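Local coordinates for protein tRNA (guanosine(18)-2'-O)-methyltransferase (Aquifex aeolicus, PDB 1ZJR) that transfers a methyl group from S-adenosyl-L-methionine to the 2'-oxygen of guanosine 18 in a subset of tRNA species, at residues L19-V33 with C46-A59. Sequence-based numbering, arbitrary orientation.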
# COMPACT_ATOMS: atom_id res chain seq x y z
N LEU A 19 9.74 2.39 11.90
CA LEU A 19 10.57 1.85 10.83
C LEU A 19 11.02 0.41 11.13
O LEU A 19 11.19 -0.39 10.21
CB LEU A 19 11.79 2.75 10.59
CG LEU A 19 11.47 4.11 9.95
CD1 LEU A 19 12.74 4.95 9.83
CD2 LEU A 19 10.86 3.88 8.57
N GLU A 20 11.18 0.08 12.40
CA GLU A 20 11.59 -1.27 12.77
C GLU A 20 10.50 -2.31 12.54
O GLU A 20 10.77 -3.51 12.58
CB GLU A 20 12.06 -1.29 14.23
CG GLU A 20 13.42 -0.62 14.41
CD GLU A 20 13.84 -0.45 15.85
OE1 GLU A 20 14.98 0.01 16.09
OE2 GLU A 20 13.03 -0.77 16.75
N LYS A 21 9.28 -1.86 12.28
CA LYS A 21 8.17 -2.78 12.02
C LYS A 21 7.71 -2.71 10.57
O LYS A 21 6.87 -3.50 10.14
CB LYS A 21 7.00 -2.46 12.94
CG LYS A 21 7.29 -2.64 14.43
CD LYS A 21 6.15 -2.09 15.27
CE LYS A 21 6.44 -2.19 16.77
NZ LYS A 21 5.38 -1.51 17.57
N ARG A 22 8.24 -1.75 9.81
CA ARG A 22 7.86 -1.60 8.41
C ARG A 22 8.16 -2.85 7.58
O ARG A 22 9.20 -3.49 7.74
CB ARG A 22 8.57 -0.39 7.80
CG ARG A 22 7.95 0.97 8.16
CD ARG A 22 6.59 1.13 7.48
NE ARG A 22 6.06 2.49 7.56
CZ ARG A 22 4.98 2.83 8.26
NH1 ARG A 22 4.32 1.92 8.97
NH2 ARG A 22 4.53 4.08 8.22
N GLN A 23 7.23 -3.19 6.69
CA GLN A 23 7.35 -4.34 5.80
C GLN A 23 7.82 -3.80 4.45
O GLN A 23 7.00 -3.46 3.59
CB GLN A 23 5.99 -5.02 5.64
CG GLN A 23 5.36 -5.45 6.95
CD GLN A 23 6.19 -6.47 7.69
OE1 GLN A 23 6.74 -6.20 8.76
NE2 GLN A 23 6.32 -7.65 7.10
N LYS A 24 9.13 -3.73 4.25
CA LYS A 24 9.68 -3.18 3.01
C LYS A 24 9.25 -4.00 1.81
O LYS A 24 9.35 -3.55 0.67
CB LYS A 24 11.21 -3.16 3.08
CG LYS A 24 11.86 -4.51 2.82
CD LYS A 24 13.36 -4.36 2.64
CE LYS A 24 13.98 -5.66 2.15
NZ LYS A 24 15.46 -5.54 1.96
N ASP A 25 8.74 -5.18 2.11
CA ASP A 25 8.31 -6.19 1.16
C ASP A 25 6.84 -6.15 0.72
O ASP A 25 6.46 -6.77 -0.28
CB ASP A 25 8.62 -7.53 1.82
CG ASP A 25 8.55 -8.66 0.87
OD1 ASP A 25 9.13 -8.53 -0.22
OD2 ASP A 25 7.93 -9.68 1.23
N LEU A 26 6.00 -5.45 1.48
CA LEU A 26 4.57 -5.36 1.18
C LEU A 26 4.29 -4.00 0.54
O LEU A 26 4.25 -2.97 1.23
CB LEU A 26 3.78 -5.53 2.48
CG LEU A 26 2.25 -5.59 2.36
CD1 LEU A 26 1.85 -6.72 1.42
CD2 LEU A 26 1.66 -5.82 3.74
N ILE A 27 4.09 -4.00 -0.77
CA ILE A 27 3.87 -2.77 -1.54
C ILE A 27 2.41 -2.60 -1.93
O ILE A 27 1.71 -3.58 -2.18
CB ILE A 27 4.69 -2.79 -2.86
CG1 ILE A 27 6.13 -3.23 -2.58
CG2 ILE A 27 4.65 -1.42 -3.54
CD1 ILE A 27 6.90 -2.31 -1.66
N VAL A 28 1.95 -1.36 -1.98
CA VAL A 28 0.58 -1.08 -2.38
C VAL A 28 0.60 -0.14 -3.59
O VAL A 28 1.38 0.81 -3.63
CB VAL A 28 -0.25 -0.41 -1.26
CG1 VAL A 28 -1.63 -0.03 -1.79
CG2 VAL A 28 -0.39 -1.35 -0.07
N PHE A 29 -0.25 -0.43 -4.56
CA PHE A 29 -0.36 0.39 -5.77
C PHE A 29 -1.82 0.80 -5.89
O PHE A 29 -2.70 -0.06 -6.00
CB PHE A 29 0.05 -0.42 -7.00
CG PHE A 29 0.23 0.41 -8.24
CD1 PHE A 29 1.51 0.70 -8.72
CD2 PHE A 29 -0.87 0.94 -8.92
CE1 PHE A 29 1.70 1.50 -9.85
CE2 PHE A 29 -0.69 1.75 -10.05
CZ PHE A 29 0.60 2.03 -10.51
N ALA A 30 -2.08 2.10 -5.86
CA ALA A 30 -3.43 2.64 -5.97
C ALA A 30 -3.66 3.00 -7.43
O ALA A 30 -3.06 3.94 -7.96
CB ALA A 30 -3.59 3.87 -5.09
N ASP A 31 -4.55 2.26 -8.08
CA ASP A 31 -4.83 2.47 -9.48
C ASP A 31 -6.04 3.34 -9.71
O ASP A 31 -7.18 2.88 -9.65
CB ASP A 31 -5.01 1.12 -10.19
CG ASP A 31 -5.46 1.29 -11.63
OD1 ASP A 31 -5.03 2.27 -12.26
OD2 ASP A 31 -6.21 0.43 -12.13
N ASN A 32 -5.78 4.62 -9.97
CA ASN A 32 -6.82 5.60 -10.25
C ASN A 32 -7.90 5.71 -9.18
O ASN A 32 -9.09 5.59 -9.48
CB ASN A 32 -7.45 5.29 -11.61
CG ASN A 32 -8.26 6.45 -12.16
OD1 ASN A 32 -8.08 7.59 -11.75
ND2 ASN A 32 -9.16 6.15 -13.10
N VAL A 33 -7.49 5.93 -7.93
CA VAL A 33 -8.46 6.09 -6.85
C VAL A 33 -9.12 7.46 -7.02
O VAL A 33 -8.45 8.49 -7.03
CB VAL A 33 -7.78 6.00 -5.46
CG1 VAL A 33 -8.72 6.54 -4.38
CG2 VAL A 33 -7.43 4.55 -5.17
N CYS A 46 -2.19 2.07 5.09
CA CYS A 46 -0.86 1.56 4.74
C CYS A 46 0.05 1.72 5.95
O CYS A 46 0.77 0.79 6.34
CB CYS A 46 -0.28 2.34 3.56
SG CYS A 46 -1.00 1.88 1.98
N ASP A 47 0.00 2.90 6.55
CA ASP A 47 0.81 3.22 7.73
C ASP A 47 0.50 2.26 8.88
O ASP A 47 1.41 1.81 9.59
CB ASP A 47 0.53 4.67 8.15
CG ASP A 47 1.04 4.99 9.55
OD1 ASP A 47 2.27 4.99 9.76
OD2 ASP A 47 0.19 5.23 10.43
N ALA A 48 -0.78 1.94 9.04
CA ALA A 48 -1.23 1.05 10.11
C ALA A 48 -0.69 -0.37 10.03
O ALA A 48 -0.36 -0.97 11.06
CB ALA A 48 -2.76 1.01 10.15
N VAL A 49 -0.62 -0.94 8.83
CA VAL A 49 -0.14 -2.30 8.68
C VAL A 49 1.34 -2.45 8.43
O VAL A 49 1.84 -3.57 8.31
CB VAL A 49 -0.88 -3.06 7.55
CG1 VAL A 49 -2.31 -3.31 7.97
CG2 VAL A 49 -0.81 -2.28 6.24
N GLY A 50 2.06 -1.34 8.34
CA GLY A 50 3.49 -1.42 8.13
C GLY A 50 3.94 -1.27 6.69
O GLY A 50 5.08 -1.60 6.36
N VAL A 51 3.06 -0.77 5.83
CA VAL A 51 3.45 -0.57 4.44
C VAL A 51 4.35 0.66 4.37
O VAL A 51 4.02 1.71 4.94
CB VAL A 51 2.22 -0.37 3.52
CG1 VAL A 51 2.68 0.11 2.14
CG2 VAL A 51 1.46 -1.68 3.38
N LEU A 52 5.46 0.53 3.67
CA LEU A 52 6.42 1.63 3.54
C LEU A 52 6.34 2.32 2.18
O LEU A 52 6.64 3.51 2.07
CB LEU A 52 7.85 1.11 3.75
CG LEU A 52 8.96 2.16 3.64
CD1 LEU A 52 8.82 3.19 4.75
CD2 LEU A 52 10.32 1.48 3.72
N TYR A 53 5.95 1.58 1.14
CA TYR A 53 5.86 2.16 -0.20
C TYR A 53 4.46 2.09 -0.81
O TYR A 53 3.89 1.00 -0.95
CB TYR A 53 6.84 1.47 -1.14
CG TYR A 53 8.27 1.47 -0.67
CD1 TYR A 53 8.82 0.36 -0.03
CD2 TYR A 53 9.09 2.59 -0.86
CE1 TYR A 53 10.15 0.36 0.40
CE2 TYR A 53 10.42 2.60 -0.44
CZ TYR A 53 10.94 1.48 0.19
OH TYR A 53 12.26 1.48 0.59
N LEU A 54 3.94 3.25 -1.18
CA LEU A 54 2.62 3.36 -1.82
C LEU A 54 2.83 4.08 -3.14
O LEU A 54 3.28 5.22 -3.16
CB LEU A 54 1.67 4.20 -0.95
CG LEU A 54 0.14 4.06 -1.04
CD1 LEU A 54 -0.47 5.43 -0.84
CD2 LEU A 54 -0.32 3.45 -2.34
N TYR A 55 2.50 3.42 -4.24
CA TYR A 55 2.62 4.02 -5.57
C TYR A 55 1.21 4.29 -6.04
O TYR A 55 0.27 3.62 -5.61
CB TYR A 55 3.30 3.05 -6.54
CG TYR A 55 4.74 2.77 -6.20
CD1 TYR A 55 5.07 1.84 -5.22
CD2 TYR A 55 5.77 3.44 -6.86
CE1 TYR A 55 6.40 1.60 -4.88
CE2 TYR A 55 7.11 3.20 -6.53
CZ TYR A 55 7.41 2.28 -5.54
OH TYR A 55 8.73 2.04 -5.21
N TYR A 56 1.05 5.27 -6.92
CA TYR A 56 -0.29 5.58 -7.42
C TYR A 56 -0.27 6.13 -8.84
O TYR A 56 0.71 6.73 -9.28
CB TYR A 56 -0.98 6.57 -6.48
CG TYR A 56 -0.49 8.00 -6.56
CD1 TYR A 56 -1.10 8.92 -7.41
CD2 TYR A 56 0.58 8.43 -5.77
CE1 TYR A 56 -0.67 10.24 -7.46
CE2 TYR A 56 1.01 9.75 -5.82
CZ TYR A 56 0.38 10.65 -6.67
OH TYR A 56 0.80 11.96 -6.70
N TYR A 57 -1.37 5.90 -9.54
CA TYR A 57 -1.57 6.35 -10.91
C TYR A 57 -2.89 7.10 -10.89
O TYR A 57 -3.88 6.59 -10.39
CB TYR A 57 -1.67 5.12 -11.82
CG TYR A 57 -2.03 5.41 -13.27
CD1 TYR A 57 -3.16 4.83 -13.84
CD2 TYR A 57 -1.20 6.17 -14.08
CE1 TYR A 57 -3.46 5.01 -15.19
CE2 TYR A 57 -1.49 6.36 -15.44
CZ TYR A 57 -2.62 5.77 -15.98
OH TYR A 57 -2.90 5.93 -17.32
N HIS A 58 -2.92 8.32 -11.41
CA HIS A 58 -4.16 9.08 -11.39
C HIS A 58 -4.44 9.86 -12.67
O HIS A 58 -3.52 10.18 -13.43
CB HIS A 58 -4.18 10.01 -10.18
CG HIS A 58 -5.49 10.71 -9.98
ND1 HIS A 58 -6.69 10.04 -9.93
CD2 HIS A 58 -5.78 12.02 -9.79
CE1 HIS A 58 -7.67 10.90 -9.73
NE2 HIS A 58 -7.15 12.11 -9.64
N ALA A 59 -5.71 10.16 -12.91
CA ALA A 59 -6.15 10.89 -14.09
C ALA A 59 -5.43 12.23 -14.23
O ALA A 59 -5.06 12.86 -13.24
CB ALA A 59 -7.66 11.12 -14.02
O HOH W 1 6.28 -1.45 1.72
O HOH W 2 -4.82 6.54 -7.40
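Val28 and Ala30 alternate with Tyr53, Tyr55 and Tyr57 in the hydrogen-bond ladder that joins parallel strands 26-31 and 51-57. Val28 N reaches Tyr53 O at 3.2 Å, Tyr55 N returns to Val28 O at 2.9 Å, and Ala30 repeats the pattern between Tyr55 O and Tyr57 N. Where the chain turns at Lys24 and Asp25, a water takes over, accepting from Leu52 N and donating to Gln23 O and Leu26 O.

The charged contact lies at the helix end. Arg22 grips Asp47 end-on: NH2 meets OD1 at 2.9 Å in a nearly straight salt bridge, within the guanidinium plane and on the anti lone pair, while NH1 donates to Asp47 O at 3.0 Å. A bend at chi2 (-69°) turns the arginine past Gly50 O towards Asp47, and Val51 O sits over one guanidinium face. A methionine in place of Arg22 would probably leave the Asp47 carboxylate without its charged mate and the last helical turn less firmly tied. Gly50, with positive phi, closes that turn in a Schellman motif, and its O receives Gln23 N.

Apolar packing covers both faces. Val28 CG2 touches Cys46 SG and Val51 CG2 (each 3.9 Å), and CG1 meets Leu54 CD2; on the other face Phe29 CD1 lies 3.7 Å from Tyr55 CB, the two side chains crossing at about a right angle.

This is a beta-alpha-beta unit of the SPOUT methyltransferase sheet, with helix 36-49 as its crossover. Strand 121-126 flanks 26-31, strand 79-82 flanks 51-57, helix 157-174 packs on Val28, and helix 86-95 on Phe29 and Tyr55.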